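Local coordinates for hypothetical protein, IPT/TIG domain protein (Bacteroides ovatus, PDB 4HW6) that is of unknown function but probably binds carbohydrate or another nutrient, joining an IPT/TIG domain to a six-bladed beta-propeller, at residues A[50-55]-A[59-64]; A[276-281]-A[287-292]; A[295-300]-A[355-360]. All blocks are in the same frame, centred on the assembly; numbering follows the deposited sequence.

Contact 1: residues A[50-55]-A[59-64]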
loop_
_atom_site.group_PDB
_atom_site.type_symbol
_atom_site.label_atom_id
_atom_site.label_comp_id
_atom_site.label_asym_id
_atom_site.label_seq_id
_atom_site.Cartn_x
_atom_site.Cartn_y
_atom_site.Cartn_z
ATOM N N VAL A 50 -39.985 3.622 -3.162
ATOM C CA VAL A 50 -39.064 2.731 -3.861
ATOM C C VAL A 50 -37.634 2.944 -3.367
ATOM O O VAL A 50 -37.198 4.081 -3.156
ATOM C CB VAL A 50 -39.144 2.905 -5.395
ATOM C CG1 VAL A 50 -38.577 4.243 -5.816
ATOM C CG2 VAL A 50 -38.418 1.760 -6.104
ATOM N N LYS A 51 -36.932 1.835 -3.162
ATOM C CA LYS A 51 -35.536 1.840 -2.752
ATOM C C LYS A 51 -34.743 1.108 -3.818
ATOM O O LYS A 51 -35.176 0.057 -4.318
ATOM C CB LYS A 51 -35.376 1.124 -1.406
ATOM C CG LYS A 51 -36.132 1.758 -0.241
ATOM C CD LYS A 51 -35.269 2.739 0.541
ATOM C CE LYS A 51 -35.845 3.031 1.925
ATOM N NZ LYS A 51 -35.855 1.829 2.810
ATOM N N VAL A 52 -33.594 1.668 -4.188
ATOM C CA VAL A 52 -32.699 1.038 -5.137
ATOM C C VAL A 52 -31.306 0.926 -4.495
ATOM O O VAL A 52 -30.836 1.869 -3.878
ATOM C CB VAL A 52 -32.603 1.851 -6.452
ATOM C CG1 VAL A 52 -31.633 1.193 -7.429
ATOM C CG2 VAL A 52 -33.980 1.962 -7.103
ATOM N N THR A 53 -30.678 -0.238 -4.619
ATOM C CA THR A 53 -29.275 -0.388 -4.286
ATOM C C THR A 53 -28.540 -0.950 -5.494
ATOM O O THR A 53 -29.085 -1.766 -6.254
ATOM C CB THR A 53 -29.055 -1.300 -3.056
ATOM O OG1 THR A 53 -29.564 -2.618 -3.318
ATOM C CG2 THR A 53 -29.740 -0.719 -1.833
ATOM N N ILE A 54 -27.306 -0.487 -5.665
ATOM C CA ILE A 54 -26.381 -0.993 -6.675
ATOM C C ILE A 54 -25.135 -1.462 -5.940
ATOM O O ILE A 54 -24.491 -0.695 -5.203
ATOM C CB ILE A 54 -26.052 0.065 -7.743
ATOM C CG1 ILE A 54 -27.352 0.604 -8.356
ATOM C CG2 ILE A 54 -25.130 -0.517 -8.808
ATOM C CD1 ILE A 54 -27.148 1.462 -9.596
ATOM N N GLY A 55 -24.837 -2.750 -6.082
ATOM C CA GLY A 55 -23.760 -3.370 -5.337
ATOM C C GLY A 55 -23.933 -3.293 -3.823
ATOM O O GLY A 55 -22.958 -3.338 -3.098
ATOM N N ALA A 59 -28.920 4.009 -3.795
ATOM C CA ALA A 59 -28.841 4.908 -4.940
ATOM C C ALA A 59 -30.019 5.864 -4.859
ATOM O O ALA A 59 -31.161 5.432 -4.703
ATOM C CB ALA A 59 -28.874 4.112 -6.233
ATOM N N LYS A 60 -29.745 7.162 -4.954
ATOM C CA LYS A 60 -30.798 8.168 -4.889
ATOM C C LYS A 60 -31.726 7.935 -6.074
ATOM O O LYS A 60 -31.255 7.775 -7.186
ATOM C CB LYS A 60 -30.206 9.577 -4.941
ATOM C CG LYS A 60 -30.984 10.623 -4.149
ATOM C CD LYS A 60 -32.222 11.125 -4.883
ATOM C CE LYS A 60 -32.855 12.326 -4.184
ATOM N NZ LYS A 60 -32.148 13.605 -4.467
ATOM N N VAL A 61 -33.029 7.879 -5.812
ATOM C CA VAL A 61 -34.039 7.684 -6.838
ATOM C C VAL A 61 -34.625 9.043 -7.193
ATOM O O VAL A 61 -35.100 9.770 -6.308
ATOM C CB VAL A 61 -35.168 6.750 -6.353
ATOM C CG1 VAL A 61 -36.234 6.590 -7.432
ATOM C CG2 VAL A 61 -34.607 5.394 -5.956
ATOM N N ILE A 62 -34.588 9.373 -8.483
ATOM C CA ILE A 62 -35.081 10.654 -8.997
ATOM C C ILE A 62 -36.538 10.597 -9.450
ATOM O O ILE A 62 -37.315 11.507 -9.169
ATOM C CB ILE A 62 -34.214 11.135 -10.170
ATOM C CG1 ILE A 62 -32.778 11.339 -9.693
ATOM C CG2 ILE A 62 -34.779 12.424 -10.773
ATOM C CD1 ILE A 62 -31.872 11.950 -10.744
ATOM N N ASN A 63 -36.908 9.543 -10.167
ATOM C CA ASN A 63 -38.311 9.330 -10.531
ATOM C C ASN A 63 -38.612 7.841 -10.596
ATOM O O ASN A 63 -37.688 7.010 -10.644
ATOM C CB ASN A 63 -38.678 10.074 -11.840
ATOM C CG ASN A 63 -38.071 9.443 -13.091
ATOM O OD1 ASN A 63 -38.248 8.254 -13.357
ATOM N ND2 ASN A 63 -37.388 10.255 -13.889
ATOM N N VAL A 64 -39.897 7.511 -10.551
ATOM C CA VAL A 64 -40.358 6.145 -10.768
ATOM C C VAL A 64 -41.654 6.221 -11.584
ATOM O O VAL A 64 -42.501 7.075 -11.327
ATOM C CB VAL A 64 -40.535 5.372 -9.431
ATOM C CG1 VAL A 64 -41.592 6.017 -8.551
ATOM C CG2 VAL A 64 -40.861 3.904 -9.692
HETATM O O HOH W 1 -32.778 4.069 -2.938
#
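Where Val-52 meets Ala-59, strands 50-54 and 59-64 are held by one direct backbone hydrogen bond and then splay, their N-to-C directions 137° apart and their axes no closer than 6.3 Å. Ala-59 N donates to Val-52 O over 2.9 Å, with an angle of 160° at the hydrogen. The complementary link is not made directly: a water accepts from Val-52 N at 2.8 Å and donates to Ala-59 O at 2.8 Å, so it bridges the two backbones at the place where they begin to separate. Beyond the water the contact is carried mainly by valine side chains. Val-61 reaches across with both branches: its CG1, anti to the backbone N (chi1 178°), lies 3.7 Å from Val-50 CG1, while its CG2, beside the backbone N, lies 3.7 Å from Val-52 CG2. In both pairs the side chains cross at about a right angle, with methyl-to-methyl contact the closest. This is the hairpin of strands 50-54 and 57-64 in the sheet of the IPT/TIG domain, a member of the E-set group of immunoglobulin-like folds. Its second strand carries a classic beta bulge, in which Ile-62 and Asn-63 both face Leu-70 of the next strand. Beyond the bulge Val-64 points toward strand 50-54, its CB 4.3 Å from Val-50 CG1. At the other end Val-52 CG1 approaches Ala-59 CB to 4.2 Å, and CG1 of Ile-54 flanks the same methyl more loosely. Val-84 of strand 82-87 also packs on Val-50, and Leu-69 of strand 68-72 on Val-52.

Contact 2: residues A[276-281]-A[287-292]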
loop_
_atom_site.group_PDB
_atom_site.type_symbol
_atom_site.label_atom_id
_atom_site.label_comp_id
_atom_site.label_asym_id
_atom_site.label_seq_id
_atom_site.Cartn_x
_atom_site.Cartn_y
_atom_site.Cartn_z
ATOM N N PHE A 276 20.974 0.325 0.961
ATOM C CA PHE A 276 20.285 -0.740 0.246
ATOM C C PHE A 276 19.031 -1.079 1.026
ATOM O O PHE A 276 18.977 -0.889 2.234
ATOM C CB PHE A 276 21.179 -1.991 0.115
ATOM C CG PHE A 276 22.467 -1.723 -0.599
ATOM C CD1 PHE A 276 22.492 -1.614 -1.981
ATOM C CD2 PHE A 276 23.650 -1.523 0.108
ATOM C CE1 PHE A 276 23.672 -1.305 -2.643
ATOM C CE2 PHE A 276 24.822 -1.239 -0.553
ATOM C CZ PHE A 276 24.838 -1.134 -1.936
ATOM N N HIS A 277 18.051 -1.614 0.324
ATOM C CA HIS A 277 16.851 -2.150 0.948
ATOM C C HIS A 277 16.567 -3.473 0.293
ATOM O O HIS A 277 16.368 -3.543 -0.919
ATOM C CB HIS A 277 15.669 -1.216 0.756
ATOM C CG HIS A 277 14.442 -1.649 1.491
ATOM N ND1 HIS A 277 14.386 -1.720 2.866
ATOM C CD2 HIS A 277 13.239 -2.071 1.038
ATOM C CE1 HIS A 277 13.195 -2.166 3.225
ATOM N NE2 HIS A 277 12.480 -2.388 2.132
ATOM N N ILE A 278 16.530 -4.515 1.108
ATOM C CA ILE A 278 16.307 -5.879 0.632
ATOM C C ILE A 278 14.880 -6.288 0.955
ATOM O O ILE A 278 14.401 -6.039 2.053
ATOM C CB ILE A 278 17.322 -6.840 1.267
ATOM C CG1 ILE A 278 18.754 -6.470 0.836
ATOM C CG2 ILE A 278 17.045 -8.296 0.823
ATOM C CD1 ILE A 278 19.845 -7.205 1.593
ATOM N N VAL A 279 14.192 -6.873 -0.023
ATOM C CA VAL A 279 12.831 -7.353 0.168
ATOM C C VAL A 279 12.701 -8.766 -0.416
ATOM O O VAL A 279 12.905 -8.969 -1.622
ATOM C CB VAL A 279 11.760 -6.444 -0.512
ATOM C CG1 VAL A 279 10.378 -6.886 -0.073
ATOM C CG2 VAL A 279 11.983 -4.948 -0.228
ATOM N N TRP A 280 12.354 -9.731 0.433
ATOM C CA TRP A 280 12.121 -11.104 -0.001
ATOM C C TRP A 280 10.827 -11.209 -0.818
ATOM O O TRP A 280 9.781 -10.663 -0.447
ATOM C CB TRP A 280 12.091 -12.083 1.189
ATOM C CG TRP A 280 13.445 -12.358 1.722
ATOM C CD1 TRP A 280 14.017 -11.804 2.830
ATOM C CD2 TRP A 280 14.446 -13.136 1.091
ATOM N NE1 TRP A 280 15.309 -12.263 2.978
ATOM C CE2 TRP A 280 15.609 -13.055 1.896
ATOM C CE3 TRP A 280 14.478 -13.907 -0.077
ATOM C CZ2 TRP A 280 16.782 -13.728 1.568
ATOM C CZ3 TRP A 280 15.657 -14.544 -0.413
ATOM C CH2 TRP A 280 16.788 -14.458 0.416
ATOM N N HIS A 281 10.892 -11.938 -1.931
ATOM C CA HIS A 281 9.680 -12.355 -2.602
ATOM C C HIS A 281 8.873 -13.205 -1.632
ATOM O O HIS A 281 9.450 -13.918 -0.825
ATOM C CB HIS A 281 9.992 -13.172 -3.849
ATOM C CG HIS A 281 8.807 -13.414 -4.734
ATOM N ND1 HIS A 281 8.019 -14.547 -4.650
ATOM C CD2 HIS A 281 8.284 -12.665 -5.735
ATOM C CE1 HIS A 281 7.066 -14.476 -5.566
ATOM N NE2 HIS A 281 7.201 -13.338 -6.230
ATOM N N ALA A 287 15.166 -12.512 -3.487
ATOM C CA ALA A 287 14.894 -11.161 -2.966
ATOM C C ALA A 287 15.302 -10.128 -3.996
ATOM O O ALA A 287 16.207 -10.357 -4.767
ATOM C CB ALA A 287 15.669 -10.915 -1.674
ATOM N N TYR A 288 14.672 -8.968 -3.962
ATOM C CA TYR A 288 15.231 -7.788 -4.585
ATOM C C TYR A 288 16.154 -7.053 -3.630
ATOM O O TYR A 288 15.893 -6.955 -2.422
ATOM C CB TYR A 288 14.146 -6.828 -5.060
ATOM C CG TYR A 288 13.441 -7.218 -6.345
ATOM C CD1 TYR A 288 14.132 -7.693 -7.446
ATOM C CD2 TYR A 288 12.074 -7.093 -6.454
ATOM C CE1 TYR A 288 13.461 -8.050 -8.629
ATOM C CE2 TYR A 288 11.396 -7.441 -7.614
ATOM C CZ TYR A 288 12.086 -7.918 -8.696
ATOM O OH TYR A 288 11.433 -8.288 -9.844
ATOM N N ILE A 289 17.227 -6.528 -4.193
ATOM C CA ILE A 289 18.096 -5.590 -3.547
ATOM C C ILE A 289 17.957 -4.244 -4.253
ATOM O O ILE A 289 18.389 -4.077 -5.423
ATOM C CB ILE A 289 19.576 -6.016 -3.620
ATOM C CG1 ILE A 289 19.774 -7.487 -3.232
ATOM C CG2 ILE A 289 20.429 -5.092 -2.744
ATOM C CD1 ILE A 289 21.134 -8.021 -3.647
ATOM N N ILE A 290 17.303 -3.305 -3.572
ATOM C CA ILE A 290 17.147 -1.962 -4.078
ATOM C C ILE A 290 18.392 -1.152 -3.754
ATOM O O ILE A 290 18.747 -1.027 -2.578
ATOM C CB ILE A 290 15.905 -1.275 -3.519
ATOM C CG1 ILE A 290 14.644 -2.139 -3.756
ATOM C CG2 ILE A 290 15.742 0.093 -4.181
ATOM C CD1 ILE A 290 13.390 -1.568 -3.114
ATOM N N TYR A 291 19.084 -0.666 -4.789
ATOM C CA TYR A 291 20.269 0.164 -4.616
ATOM C C TYR A 291 19.745 1.587 -4.508
ATOM O O TYR A 291 19.585 2.298 -5.498
ATOM C CB TYR A 291 21.239 0.037 -5.798
ATOM C CG TYR A 291 22.106 -1.190 -5.872
ATOM C CD1 TYR A 291 21.656 -2.454 -5.485
ATOM C CD2 TYR A 291 23.410 -1.090 -6.363
ATOM C CE1 TYR A 291 22.485 -3.572 -5.556
ATOM C CE2 TYR A 291 24.237 -2.201 -6.461
ATOM C CZ TYR A 291 23.767 -3.448 -6.076
ATOM O OH TYR A 291 24.615 -4.550 -6.166
ATOM N N ASN A 292 19.413 2.002 -3.284
ATOM C CA ASN A 292 18.748 3.280 -3.087
ATOM C C ASN A 292 19.528 4.474 -3.610
ATOM O O ASN A 292 18.948 5.411 -4.121
ATOM C CB ASN A 292 18.426 3.531 -1.594
ATOM C CG ASN A 292 17.763 2.356 -0.906
ATOM O OD1 ASN A 292 18.249 1.892 0.117
ATOM N ND2 ASN A 292 16.635 1.876 -1.447
HETATM O O HOH W 2 17.753 1.607 2.722
#
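Phe-276 and Tyr-291 each turn CG anti to the carbonyl carbon and beside the backbone N (chi1 -59° and -77°). Both side chains leave the same side of the sheet, and these torsions swing the two rings into an edge-to-face pair. They are the first cross-strand pair of a regular antiparallel hairpin, strands 276-280 and 286-291, which forms half of a four-stranded blade of the beta-propeller. The ring planes stand at 80°, with centroids 4.8 Å apart. It is Phe-276 CE1 that points down over the centre of the tyrosine ring, passing 3.6 Å from Tyr-291 CG. The phenol does more than offer a face: its OH is hydrogen-bonded to Asp-270, and its ring stacks on Tyr-298 of the following strand. A leucine in place of Tyr-291 would probably leave the edge of Phe-276 without its aromatic face and Asp-270 OD1 without this hydroxyl, leaving that of Tyr-298 on OD2. Four backbone bonds fix the register. His-277 N reaches Ile-290 O at 3.0 Å, Ile-290 N returns to His-277 O at 2.8 Å, and Val-279 and Tyr-288 exchange a second pair. Next to the tyrosine, Asn-292 lays its amide beside the Phe-276 backbone, with ND2 committed to Pro-337 O. On the side that carries the Phe-276 ring, Ile-278 and Ile-289 run side by side, and Ile-278 CG2 touches Ala-287 CB at 3.9 Å. That alanine methyl also closes on Trp-280, where it sits over one face of the six-membered ring as a CH-pi contact, Ala-287 CB lying 3.6 Å from Trp-280 CE3.

Contact 3: residues A[295-300]-A[355-360]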
loop_
_atom_site.group_PDB
_atom_site.type_symbol
_atom_site.label_atom_id
_atom_site.label_comp_id
_atom_site.label_asym_id
_atom_site.label_seq_id
_atom_site.Cartn_x
_atom_site.Cartn_y
_atom_site.Cartn_z
ATOM N N HIS A 295 20.364 3.783 -7.992
ATOM C CA HIS A 295 19.295 3.944 -8.986
ATOM C C HIS A 295 19.053 2.669 -9.784
ATOM O O HIS A 295 18.755 2.714 -10.964
ATOM C CB HIS A 295 19.604 5.131 -9.889
ATOM C CG HIS A 295 20.087 6.314 -9.133
ATOM N ND1 HIS A 295 19.307 6.941 -8.195
ATOM C CD2 HIS A 295 21.277 6.955 -9.136
ATOM C CE1 HIS A 295 20.003 7.921 -7.635
ATOM N NE2 HIS A 295 21.198 7.963 -8.204
ATOM N N CYS A 296 19.100 1.539 -9.108
ATOM C CA CYS A 296 18.876 0.260 -9.780
ATOM C C CYS A 296 18.401 -0.764 -8.777
ATOM O O CYS A 296 18.465 -0.541 -7.555
ATOM C CB CYS A 296 20.111 -0.177 -10.549
ATOM S SG CYS A 296 21.576 -0.307 -9.538
ATOM N N ILE A 297 17.820 -1.839 -9.301
ATOM C CA ILE A 297 17.334 -2.936 -8.495
ATOM C C ILE A 297 17.987 -4.227 -9.008
ATOM O O ILE A 297 18.003 -4.494 -10.216
ATOM C CB ILE A 297 15.788 -3.065 -8.553
ATOM C CG1 ILE A 297 15.104 -1.798 -8.024
ATOM C CG2 ILE A 297 15.336 -4.313 -7.770
ATOM C CD1 ILE A 297 13.583 -1.777 -8.199
ATOM N N TYR A 298 18.535 -5.006 -8.088
ATOM C CA TYR A 298 19.110 -6.303 -8.397
ATOM C C TYR A 298 18.247 -7.388 -7.778
ATOM O O TYR A 298 17.426 -7.129 -6.873
ATOM C CB TYR A 298 20.508 -6.430 -7.776
ATOM C CG TYR A 298 21.668 -5.748 -8.458
ATOM C CD1 TYR A 298 21.640 -4.400 -8.777
ATOM C CD2 TYR A 298 22.850 -6.450 -8.705
ATOM C CE1 TYR A 298 22.746 -3.767 -9.347
ATOM C CE2 TYR A 298 23.946 -5.825 -9.286
ATOM C CZ TYR A 298 23.884 -4.473 -9.606
ATOM O OH TYR A 298 25.004 -3.853 -10.162
ATOM N N ARG A 299 18.460 -8.615 -8.254
ATOM C CA ARG A 299 17.844 -9.798 -7.653
ATOM C C ARG A 299 18.924 -10.748 -7.131
ATOM O O ARG A 299 19.945 -10.979 -7.795
ATOM C CB ARG A 299 16.952 -10.510 -8.682
ATOM C CG ARG A 299 16.529 -11.929 -8.296
ATOM C CD ARG A 299 15.317 -12.395 -9.070
ATOM N NE ARG A 299 15.233 -13.844 -9.167
ATOM C CZ ARG A 299 14.272 -14.494 -9.823
ATOM N NH1 ARG A 299 13.317 -13.814 -10.428
ATOM N NH2 ARG A 299 14.267 -15.819 -9.887
ATOM N N VAL A 300 18.671 -11.337 -5.964
ATOM C CA VAL A 300 19.541 -12.367 -5.387
ATOM C C VAL A 300 18.707 -13.632 -5.153
ATOM O O VAL A 300 17.690 -13.617 -4.455
ATOM C CB VAL A 300 20.264 -11.876 -4.122
ATOM C CG1 VAL A 300 19.279 -11.375 -3.060
ATOM C CG2 VAL A 300 21.177 -12.986 -3.605
ATOM N N TYR A 355 3.125 -11.860 -8.444
ATOM C CA TYR A 355 3.279 -10.542 -7.781
ATOM C C TYR A 355 3.906 -9.482 -8.667
ATOM O O TYR A 355 4.821 -9.770 -9.431
ATOM C CB TYR A 355 4.152 -10.652 -6.520
ATOM C CG TYR A 355 3.513 -11.489 -5.449
ATOM C CD1 TYR A 355 3.659 -12.859 -5.457
ATOM C CD2 TYR A 355 2.728 -10.906 -4.462
ATOM C CE1 TYR A 355 3.045 -13.649 -4.503
ATOM C CE2 TYR A 355 2.091 -11.681 -3.510
ATOM C CZ TYR A 355 2.275 -13.052 -3.525
ATOM O OH TYR A 355 1.667 -13.872 -2.599
ATOM N N ASP A 356 3.404 -8.251 -8.542
ATOM C CA ASP A 356 4.114 -7.085 -8.994
ATOM C C ASP A 356 4.878 -6.488 -7.802
ATOM O O ASP A 356 4.522 -6.719 -6.650
ATOM C CB ASP A 356 3.143 -6.038 -9.543
ATOM C CG ASP A 356 2.756 -6.272 -10.993
ATOM O OD1 ASP A 356 3.563 -6.796 -11.784
ATOM O OD2 ASP A 356 1.621 -5.885 -11.372
ATOM N N PHE A 357 5.922 -5.723 -8.092
ATOM C CA PHE A 357 6.745 -5.067 -7.082
ATOM C C PHE A 357 6.527 -3.546 -7.202
ATOM O O PHE A 357 7.002 -2.911 -8.157
ATOM C CB PHE A 357 8.216 -5.439 -7.280
ATOM C CG PHE A 357 9.124 -4.990 -6.154
ATOM C CD1 PHE A 357 9.000 -5.557 -4.871
ATOM C CD2 PHE A 357 10.123 -4.048 -6.376
ATOM C CE1 PHE A 357 9.854 -5.171 -3.839
ATOM C CE2 PHE A 357 10.971 -3.673 -5.349
ATOM C CZ PHE A 357 10.834 -4.241 -4.092
ATOM N N TYR A 358 5.801 -2.971 -6.240
ATOM C CA TYR A 358 5.549 -1.521 -6.199
ATOM C C TYR A 358 6.578 -0.859 -5.333
ATOM O O TYR A 358 6.829 -1.294 -4.210
ATOM C CB TYR A 358 4.160 -1.217 -5.627
ATOM C CG TYR A 358 3.036 -1.569 -6.559
ATOM C CD1 TYR A 358 2.644 -2.897 -6.778
ATOM C CD2 TYR A 358 2.317 -0.565 -7.191
ATOM C CE1 TYR A 358 1.603 -3.197 -7.635
ATOM C CE2 TYR A 358 1.304 -0.852 -8.076
ATOM C CZ TYR A 358 0.941 -2.152 -8.282
ATOM O OH TYR A 358 -0.080 -2.359 -9.140
ATOM N N PHE A 359 7.191 0.200 -5.840
ATOM C CA PHE A 359 8.184 0.908 -5.088
ATOM C C PHE A 359 8.108 2.405 -5.232
ATOM O O PHE A 359 7.629 2.945 -6.247
ATOM C CB PHE A 359 9.610 0.411 -5.420
ATOM C CG PHE A 359 10.047 0.659 -6.842
ATOM C CD1 PHE A 359 9.676 -0.185 -7.874
ATOM C CD2 PHE A 359 10.858 1.742 -7.151
ATOM C CE1 PHE A 359 10.081 0.062 -9.184
ATOM C CE2 PHE A 359 11.276 1.978 -8.451
ATOM C CZ PHE A 359 10.889 1.144 -9.468
ATOM N N CYS A 360 8.591 3.085 -4.185
ATOM C CA CYS A 360 8.680 4.533 -4.214
ATOM C C CYS A 360 10.012 4.958 -4.839
ATOM O O CYS A 360 11.069 4.502 -4.425
ATOM C CB CYS A 360 8.580 5.075 -2.800
ATOM S SG CYS A 360 6.895 4.907 -2.185
#
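No polar bond crosses between Ile-297 and Phe-357 or Phe-359; the polar backbone of Ile-297 is instead hydrogen-bonded within its own sheet, to Val-315 and Cys-316. At the nearest register of segments 295-300 and 355-360 the CA atoms of Ile-297 and Phe-359 are 10.5 Å apart. This is the spacing of two sheets packed face to face, here neighbouring blades of the six-bladed propeller, and the strands are separated by more than fifty residues of chain. On the side of Ile-297 all contacts within 4.5 Å are made by one methyl, CD1. Ile-297 extends its longer branch fully (chi2 173°), and CD1 settles over the centre of the Phe-359 ring, 4.1 Å from Phe-359 CE1 and 11° off the ring normal, a CH-pi contact. The two side chains come from opposite directions, so the methyl meets the face head-on. Phe-359 CG lies between its own backbone N and carbonyl carbon (chi1 64°), and the ring turns its edge to the carbonyl two residues back, Phe-357 O lying in the ring plane and 3.8 Å from Phe-359 CD1. The same CD1 of Ile-297 is 4.3 Å from Phe-357 CE2, but there it lies at the edge of the ring, near its plane. The methyl thus meets one aromatic face and one aromatic edge, on adjacent sides. Tyr-288 and Leu-370 also pack on Ile-297, and Phe-342 meets the Phe-357 ring. With only 100 Å² buried between the segments and every touching side chain apolar, the blades cohere here by dispersion and shape rather than by directional bonds.

How the contacts relate
Contact 1 stands apart in the IPT/TIG domain, its centre about 50 Å from that of contact 2 and 46 Å from that of contact 3, across the centre of the chain. In the propeller, contact 2 and the 295-300 half of contact 3 share a sheet, while 355-360 belongs to the next one: strands 286-291 and 296-301 are neighbours, with a probable hydrogen bond of 2.8 Å from Ile-289 N to Tyr-298 O. All three are largely buried, but their chemistry differs. The two hairpins combine backbone bonds with side chains, water-assisted and aliphatic in contact 1, regular and aromatic-rich in contact 2. Contact 3, between sheets, has apolar side-chain contact alone.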